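Local structure of packaging enzyme P4 (Pseudomonas phage phi6, 4BLO) at residues Trp148-Glu153 with Val186-Pro191; Val144-Gly149 with Ile172-Leu177. The protein probably hydrolyses nucleoside triphosphates as a hexameric RecA-like helicase motor that packages RNA into the procapsid of a double-stranded RNA phage. All coordinates share one frame; numbering follows the deposited sequence.

Contact 1 (Trp148-Glu153 with Val186-Pro191)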
ATOM      1  N   TRP L 148     -30.728   1.709   2.330  1.00 26.71           N
ATOM      2  CA  TRP L 148     -29.425   2.044   2.893  1.00 27.12           C
ATOM      3  C   TRP L 148     -28.498   2.601   1.796  1.00 33.09           C
ATOM      4  O   TRP L 148     -28.388   2.006   0.723  1.00 33.60           O
ATOM      5  CB  TRP L 148     -28.857   0.765   3.534  1.00 25.81           C
ATOM      6  CG  TRP L 148     -27.705   0.928   4.472  1.00 27.94           C
ATOM      7  CD1 TRP L 148     -27.511   1.926   5.387  1.00 31.61           C
ATOM      8  CD2 TRP L 148     -26.649  -0.022   4.684  1.00 27.76           C
ATOM      9  NE1 TRP L 148     -26.354   1.693   6.098  1.00 30.79           N
ATOM     10  CE2 TRP L 148     -25.810   0.500   5.694  1.00 31.68           C
ATOM     11  CE3 TRP L 148     -26.305  -1.251   4.084  1.00 28.33           C
ATOM     12  CZ2 TRP L 148     -24.661  -0.167   6.130  1.00 30.99           C
ATOM     13  CZ3 TRP L 148     -25.154  -1.901   4.508  1.00 29.53           C
ATOM     14  CH2 TRP L 148     -24.338  -1.353   5.506  1.00 30.51           C
ATOM     15  N   GLY L 149     -27.884   3.755   2.071  1.00 30.17           N
ATOM     16  CA  GLY L 149     -26.921   4.422   1.195  1.00 30.27           C
ATOM     17  C   GLY L 149     -27.340   4.610  -0.249  1.00 34.78           C
ATOM     18  O   GLY L 149     -26.532   4.436  -1.168  1.00 33.42           O
ATOM     19  N   GLU L 150     -28.609   4.986  -0.439  1.00 32.60           N
ATOM     20  CA  GLU L 150     -29.245   5.231  -1.723  1.00 32.04           C
ATOM     21  C   GLU L 150     -29.762   6.646  -1.761  1.00 37.42           C
ATOM     22  O   GLU L 150     -30.189   7.141  -0.718  1.00 38.93           O
ATOM     23  CB  GLU L 150     -30.381   4.226  -1.888  1.00 33.24           C
ATOM     24  CG  GLU L 150     -29.902   2.858  -2.338  1.00 40.07           C
ATOM     25  CD  GLU L 150     -29.045   2.899  -3.590  1.00 52.85           C
ATOM     26  OE1 GLU L 150     -29.556   3.337  -4.648  1.00 53.53           O
ATOM     27  OE2 GLU L 150     -27.836   2.585  -3.490  1.00 22.20           O
ATOM     28  N   VAL L 151     -29.723   7.324  -2.926  1.00 33.82           N
ATOM     29  CA  VAL L 151     -30.210   8.719  -3.011  1.00 34.54           C
ATOM     30  C   VAL L 151     -31.784   8.743  -2.975  1.00 38.48           C
ATOM     31  O   VAL L 151     -32.413   7.682  -3.074  1.00 37.66           O
ATOM     32  CB  VAL L 151     -29.598   9.452  -4.234  1.00 39.07           C
ATOM     33  CG1 VAL L 151     -30.416   9.253  -5.504  1.00 39.44           C
ATOM     34  CG2 VAL L 151     -29.382  10.918  -3.949  1.00 39.84           C
ATOM     35  N   ALA L 152     -32.401   9.933  -2.772  1.00 34.99           N
ATOM     36  CA  ALA L 152     -33.862  10.097  -2.694  1.00 34.38           C
ATOM     37  C   ALA L 152     -34.556   9.624  -3.972  1.00 38.13           C
ATOM     38  O   ALA L 152     -34.360  10.197  -5.048  1.00 37.44           O
ATOM     39  CB  ALA L 152     -34.224  11.544  -2.406  1.00 36.12           C
ATOM     40  N   GLU L 153     -35.343   8.534  -3.837  1.00 34.73           N
ATOM     41  CA  GLU L 153     -36.106   7.906  -4.920  1.00 34.62           C
ATOM     42  C   GLU L 153     -37.563   7.712  -4.495  1.00 39.89           C
ATOM     43  O   GLU L 153     -37.900   7.972  -3.336  1.00 41.08           O
ATOM     44  CB  GLU L 153     -35.475   6.568  -5.324  1.00 35.11           C
ATOM     45  CG  GLU L 153     -34.085   6.680  -5.921  1.00 45.86           C
ATOM     46  CD  GLU L 153     -33.633   5.444  -6.662  1.00 59.15           C
ATOM     47  OE1 GLU L 153     -34.013   5.297  -7.848  1.00 65.56           O
ATOM     48  OE2 GLU L 153     -32.907   4.616  -6.063  1.00 24.83           O
ATOM     49  N   VAL L 186     -32.763  -5.623   0.799  1.00 39.13           N
ATOM     50  CA  VAL L 186     -31.847  -4.519   1.113  1.00 37.42           C
ATOM     51  C   VAL L 186     -31.410  -3.808  -0.170  1.00 38.69           C
ATOM     52  O   VAL L 186     -30.727  -4.404  -1.008  1.00 36.74           O
ATOM     53  CB  VAL L 186     -30.611  -4.952   1.947  1.00 40.55           C
ATOM     54  CG1 VAL L 186     -29.851  -3.738   2.472  1.00 39.36           C
ATOM     55  CG2 VAL L 186     -31.018  -5.855   3.099  1.00 41.39           C
ATOM     56  N   ASP L 187     -31.827  -2.528  -0.301  1.00 35.41           N
ATOM     57  CA  ASP L 187     -31.463  -1.600  -1.377  1.00 34.40           C
ATOM     58  C   ASP L 187     -30.961  -0.292  -0.750  1.00 37.46           C
ATOM     59  O   ASP L 187     -31.771   0.512  -0.307  1.00 36.73           O
ATOM     60  CB  ASP L 187     -32.636  -1.342  -2.342  1.00 35.79           C
ATOM     61  CG  ASP L 187     -32.265  -0.665  -3.659  1.00 37.38           C
ATOM     62  OD1 ASP L 187     -31.062  -0.663  -4.019  1.00 30.35           O
ATOM     63  OD2 ASP L 187     -33.186  -0.156  -4.344  1.00 51.38           O
ATOM     64  N   SER L 188     -29.638  -0.108  -0.594  1.00 33.38           N
ATOM     65  CA  SER L 188     -28.518  -0.899  -1.118  1.00 32.35           C
ATOM     66  C   SER L 188     -27.656  -1.478  -0.029  1.00 38.38           C
ATOM     67  O   SER L 188     -27.831  -1.163   1.149  1.00 39.13           O
ATOM     68  CB  SER L 188     -27.621   0.026  -1.942  1.00 34.79           C
ATOM     69  OG  SER L 188     -27.068  -0.590  -3.087  1.00 44.18           O
ATOM     70  N   VAL L 189     -26.649  -2.257  -0.450  1.00 34.99           N
ATOM     71  CA  VAL L 189     -25.599  -2.808   0.395  1.00 34.11           C
ATOM     72  C   VAL L 189     -24.271  -1.996   0.107  1.00 36.49           C
ATOM     73  O   VAL L 189     -23.278  -2.194   0.808  1.00 36.69           O
ATOM     74  CB  VAL L 189     -25.476  -4.355   0.229  1.00 37.27           C
ATOM     75  CG1 VAL L 189     -24.471  -4.758  -0.851  1.00 36.49           C
ATOM     76  CG2 VAL L 189     -25.167  -5.026   1.554  1.00 36.98           C
ATOM     77  N   ARG L 190     -24.305  -1.036  -0.879  1.00 31.79           N
ATOM     78  CA  ARG L 190     -23.208  -0.110  -1.267  1.00 31.53           C
ATOM     79  C   ARG L 190     -22.460   0.518  -0.066  1.00 36.70           C
ATOM     80  O   ARG L 190     -21.239   0.533  -0.143  1.00 37.80           O
ATOM     81  CB  ARG L 190     -23.710   1.042  -2.149  1.00 29.00           C
ATOM     82  CG  ARG L 190     -23.848   0.753  -3.638  1.00 35.06           C
ATOM     83  CD  ARG L 190     -23.902   2.060  -4.449  1.00 37.17           C
ATOM     84  NE  ARG L 190     -24.980   2.974  -4.046  1.00 28.38           N
ATOM     85  CZ  ARG L 190     -24.920   4.302  -4.119  1.00 47.01           C
ATOM     86  NH1 ARG L 190     -23.833   4.901  -4.597  1.00 27.87           N
ATOM     87  NH2 ARG L 190     -25.949   5.041  -3.734  1.00 45.96           N
ATOM     88  N   PRO L 191     -23.109   1.032   1.033  1.00 33.73           N
ATOM     89  CA  PRO L 191     -22.320   1.587   2.163  1.00 34.30           C
ATOM     90  C   PRO L 191     -21.203   0.652   2.672  1.00 37.90           C
ATOM     91  O   PRO L 191     -20.116   1.119   3.041  1.00 36.61           O
ATOM     92  CB  PRO L 191     -23.377   1.792   3.260  1.00 36.44           C
ATOM     93  CG  PRO L 191     -24.655   1.934   2.548  1.00 39.85           C
ATOM     94  CD  PRO L 191     -24.566   1.124   1.310  1.00 35.15           C
TER

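Contact 2 (Val144-Gly149 with Ile172-Leu177)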
ATOM      1  N   VAL L 144     -40.722  -6.205   3.260  1.00 36.68           N
ATOM      2  CA  VAL L 144     -39.977  -5.159   3.961  1.00 36.61           C
ATOM      3  C   VAL L 144     -38.831  -4.690   3.041  1.00 38.04           C
ATOM      4  O   VAL L 144     -38.040  -5.509   2.581  1.00 39.37           O
ATOM      5  CB  VAL L 144     -39.472  -5.668   5.351  1.00 41.27           C
ATOM      6  CG1 VAL L 144     -38.622  -4.615   6.054  1.00 39.92           C
ATOM      7  CG2 VAL L 144     -40.642  -6.087   6.248  1.00 43.34           C
ATOM      8  N   LEU L 145     -38.756  -3.388   2.772  1.00 31.84           N
ATOM      9  CA  LEU L 145     -37.713  -2.810   1.932  1.00 30.11           C
ATOM     10  C   LEU L 145     -36.765  -1.956   2.775  1.00 33.63           C
ATOM     11  O   LEU L 145     -37.126  -0.849   3.183  1.00 34.15           O
ATOM     12  CB  LEU L 145     -38.313  -1.992   0.758  1.00 29.95           C
ATOM     13  CG  LEU L 145     -37.345  -1.135  -0.097  1.00 33.36           C
ATOM     14  CD1 LEU L 145     -36.433  -1.983  -0.973  1.00 31.40           C
ATOM     15  CD2 LEU L 145     -38.111  -0.142  -0.935  1.00 38.19           C
ATOM     16  N   ILE L 146     -35.552  -2.492   3.047  1.00 28.25           N
ATOM     17  CA  ILE L 146     -34.514  -1.789   3.792  1.00 26.99           C
ATOM     18  C   ILE L 146     -33.810  -0.885   2.814  1.00 29.04           C
ATOM     19  O   ILE L 146     -33.332  -1.348   1.770  1.00 27.14           O
ATOM     20  CB  ILE L 146     -33.528  -2.739   4.525  1.00 29.66           C
ATOM     21  CG1 ILE L 146     -34.252  -3.635   5.563  1.00 30.74           C
ATOM     22  CG2 ILE L 146     -32.341  -1.950   5.153  1.00 28.43           C
ATOM     23  CD1 ILE L 146     -33.408  -4.762   6.048  1.00 33.11           C
ATOM     24  N   ARG L 147     -33.790   0.419   3.129  1.00 26.28           N
ATOM     25  CA  ARG L 147     -33.136   1.406   2.282  1.00 24.98           C
ATOM     26  C   ARG L 147     -31.882   1.913   2.987  1.00 30.21           C
ATOM     27  O   ARG L 147     -31.943   2.400   4.125  1.00 32.19           O
ATOM     28  CB  ARG L 147     -34.096   2.510   1.873  1.00 22.58           C
ATOM     29  CG  ARG L 147     -34.958   2.091   0.702  1.00 22.69           C
ATOM     30  CD  ARG L 147     -34.974   3.182  -0.364  1.00 26.63           C
ATOM     31  NE  ARG L 147     -34.299   2.799  -1.609  1.00 26.23           N
ATOM     32  CZ  ARG L 147     -33.852   3.658  -2.528  1.00 45.50           C
ATOM     33  NH1 ARG L 147     -33.949   4.967  -2.332  1.00 23.77           N
ATOM     34  NH2 ARG L 147     -33.264   3.214  -3.630  1.00 48.40           N
ATOM     35  N   TRP L 148     -30.728   1.709   2.330  1.00 26.71           N
ATOM     36  CA  TRP L 148     -29.425   2.044   2.893  1.00 27.12           C
ATOM     37  C   TRP L 148     -28.498   2.601   1.796  1.00 33.09           C
ATOM     38  O   TRP L 148     -28.388   2.006   0.723  1.00 33.60           O
ATOM     39  CB  TRP L 148     -28.857   0.765   3.534  1.00 25.81           C
ATOM     40  CG  TRP L 148     -27.705   0.928   4.472  1.00 27.94           C
ATOM     41  CD1 TRP L 148     -27.511   1.926   5.387  1.00 31.61           C
ATOM     42  CD2 TRP L 148     -26.649  -0.022   4.684  1.00 27.76           C
ATOM     43  NE1 TRP L 148     -26.354   1.693   6.098  1.00 30.79           N
ATOM     44  CE2 TRP L 148     -25.810   0.500   5.694  1.00 31.68           C
ATOM     45  CE3 TRP L 148     -26.305  -1.251   4.084  1.00 28.33           C
ATOM     46  CZ2 TRP L 148     -24.661  -0.167   6.130  1.00 30.99           C
ATOM     47  CZ3 TRP L 148     -25.154  -1.901   4.508  1.00 29.53           C
ATOM     48  CH2 TRP L 148     -24.338  -1.353   5.506  1.00 30.51           C
ATOM     49  N   GLY L 149     -27.884   3.755   2.071  1.00 30.17           N
ATOM     50  CA  GLY L 149     -26.921   4.422   1.195  1.00 30.27           C
ATOM     51  C   GLY L 149     -27.340   4.610  -0.249  1.00 34.78           C
ATOM     52  O   GLY L 149     -26.532   4.436  -1.168  1.00 33.42           O
ATOM     53  N   ILE L 172     -30.101  -6.601  12.065  1.00 40.24           N
ATOM     54  CA  ILE L 172     -31.207  -6.645  13.027  1.00 41.80           C
ATOM     55  C   ILE L 172     -32.538  -6.844  12.283  1.00 46.51           C
ATOM     56  O   ILE L 172     -33.288  -7.763  12.619  1.00 47.12           O
ATOM     57  CB  ILE L 172     -31.234  -5.367  13.915  1.00 45.41           C
ATOM     58  CG1 ILE L 172     -30.149  -5.422  14.990  1.00 46.52           C
ATOM     59  CG2 ILE L 172     -32.598  -5.165  14.572  1.00 47.41           C
ATOM     60  CD1 ILE L 172     -29.861  -4.097  15.640  1.00 46.32           C
ATOM     61  N   VAL L 173     -32.810  -5.998  11.274  1.00 41.45           N
ATOM     62  CA  VAL L 173     -34.049  -6.042  10.505  1.00 41.37           C
ATOM     63  C   VAL L 173     -34.096  -7.311   9.640  1.00 44.45           C
ATOM     64  O   VAL L 173     -35.141  -7.966   9.603  1.00 47.25           O
ATOM     65  CB  VAL L 173     -34.267  -4.759   9.660  1.00 45.06           C
ATOM     66  CG1 VAL L 173     -35.668  -4.738   9.047  1.00 45.94           C
ATOM     67  CG2 VAL L 173     -34.051  -3.504  10.495  1.00 45.52           C
ATOM     68  N   CYS L 174     -32.972  -7.674   8.984  1.00 37.19           N
ATOM     69  CA  CYS L 174     -32.886  -8.855   8.124  1.00 36.36           C
ATOM     70  C   CYS L 174     -33.124 -10.154   8.916  1.00 44.22           C
ATOM     71  O   CYS L 174     -34.010 -10.924   8.539  1.00 45.31           O
ATOM     72  CB  CYS L 174     -31.554  -8.894   7.384  1.00 34.45           C
ATOM     73  SG  CYS L 174     -31.482  -7.818   5.924  1.00 36.10           S
ATOM     74  N   ILE L 175     -32.362 -10.389  10.013  1.00 41.75           N
ATOM     75  CA  ILE L 175     -32.496 -11.589  10.848  1.00 42.82           C
ATOM     76  C   ILE L 175     -33.820 -11.548  11.635  1.00 49.41           C
ATOM     77  O   ILE L 175     -34.564 -12.526  11.613  1.00 50.88           O
ATOM     78  CB  ILE L 175     -31.268 -11.804  11.783  1.00 45.67           C
ATOM     79  CG1 ILE L 175     -29.977 -12.004  10.961  1.00 43.45           C
ATOM     80  CG2 ILE L 175     -31.486 -12.986  12.752  1.00 48.68           C
ATOM     81  CD1 ILE L 175     -28.684 -11.612  11.688  1.00 46.75           C
ATOM     82  N   GLY L 176     -34.096 -10.429  12.296  1.00 46.65           N
ATOM     83  CA  GLY L 176     -35.303 -10.247  13.097  1.00 48.70           C
ATOM     84  C   GLY L 176     -36.599 -10.512  12.372  1.00 53.29           C
ATOM     85  O   GLY L 176     -37.367 -11.386  12.788  1.00 54.76           O
ATOM     86  N   LEU L 177     -36.847  -9.777  11.272  1.00 48.66           N
ATOM     87  CA  LEU L 177     -38.087  -9.909  10.494  1.00 49.36           C
ATOM     88  C   LEU L 177     -38.063 -11.112   9.547  1.00 53.33           C
ATOM     89  O   LEU L 177     -39.104 -11.746   9.352  1.00 54.04           O
ATOM     90  CB  LEU L 177     -38.414  -8.624   9.713  1.00 48.22           C
ATOM     91  CG  LEU L 177     -38.618  -7.336  10.540  1.00 53.42           C
ATOM     92  CD1 LEU L 177     -39.039  -6.194   9.650  1.00 52.71           C
ATOM     93  CD2 LEU L 177     -39.680  -7.517  11.622  1.00 57.16           C
TER

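Contact 1 (Trp148-Glu153 with Val186-Pro191)
E150 OE2 is gripped by two nitrogens of R190: NE at 2.9 Å and NH2 at 3.1 Å, a side-on salt bridge in which both donors converge on one oxygen. That oxygen lies near the guanidinium plane. The two flat groups are steeply turned, 70° apart; NE arrives nearly along the C-O axis and NH2 from above the carboxylate. In E150, chi1 (-80°) brings CG past D187 O and S188 N, and the bend at chi2 then swings the carboxylate toward R190. D187 OD2 is hydrogen-bonded to S133, a residue of the ADP pocket, and E153 itself touches ADP.

Two backbone bonds tie W148 to the other segment: W148 N to D187 O, and S188 N to W148 O at 2.8 Å. S188 follows a cis peptide. P191 CG sits over the indole face, 3.6 Å from the five-membered ring centroid and 14° off its normal, a CH-pi contact; W148 NE1 bonds S165 O.

Two loops leaving adjacent parallel strands of the P-loop NTPase sheet, 144-147 and 184-187, thus meet beside the nucleotide site, the E150 side chain about 4 Å from a bound calcium ion. Strand 226-231 lies against D187, S188 and V189, helix 167-179 against W148, and a second subunit packs on W148 and P191.

Contact 2 (Val144-Gly149 with Ile172-Leu177)
I146 pushes its CD1 methyl between two residues of one helical turn, reaching V173 CB at 3.7 Å and C174 SG at 3.6 Å. Its CG1 stands anti to the carbonyl carbon (chi1 -61°) and chi2 is extended at 167°, which carries the terminal methyl out toward the helix. The side chains of I146 and V173 lie alongside, pointing opposite ways: V173 CG1 is 3.9 Å from I146 CG1 as well as close to CD1. C174 offers its sulfur from the flank of the helix.

Two residues back along the strand, V144 meets L177, one helical turn beyond V173. Both V144 methyls touch the same branch, L177 CD1, with CG2 at 3.8 Å and CG1 at 3.9 Å, and the two side chains meet nearly perpendicular. V144 CG1 also approaches V173 CG1, at 4.2 Å.

The reversed pairing order follows from the directions: strand 144-147 and helix 172-177 run nearly antiparallel, at 164°, with axes 10.1 Å apart, and an i, i+2 pair on the strand matches an i, i+4 pair on the helix. This is helix-on-sheet packing of the alpha/beta P-loop NTPase core. Helix 167-179 leads into strand 184-187, and V184 and V186 of that strand also touch I146 and C174, while Y44 of helix 38-54 touches V173.

No hydrogen bond or salt bridge crosses between the segments; all the touching residues are buried and meet through methyl, methylene, methine and sulfur atoms, which implies cohesion by the hydrophobic effect and dispersion, without directional bonds.

How the contacts relate
The centres of contacts 1 and 2 lie 11 Å apart, and both contacts use the chain around W148 and G149. The order along the chain is strand 144-147, loop 148-153, strand 161-163, helix 167-179, then strand 184-187 and segment 186-191. Strands 144-147 and 184-187 are neighbours in the central mixed sheet. Direct joints include a probable hydrogen bond from D187 N to I146 O (2.8 Å), the E153 OE2 to R147 NH2 salt bridge, and V186 CG2 packing on C174 SG at 3.5 Å. Contact 2 packs helix 167-179 on one face of the sheet, and contact 1 joins the loops beyond the ends of the same strands, where E153 touches ADP.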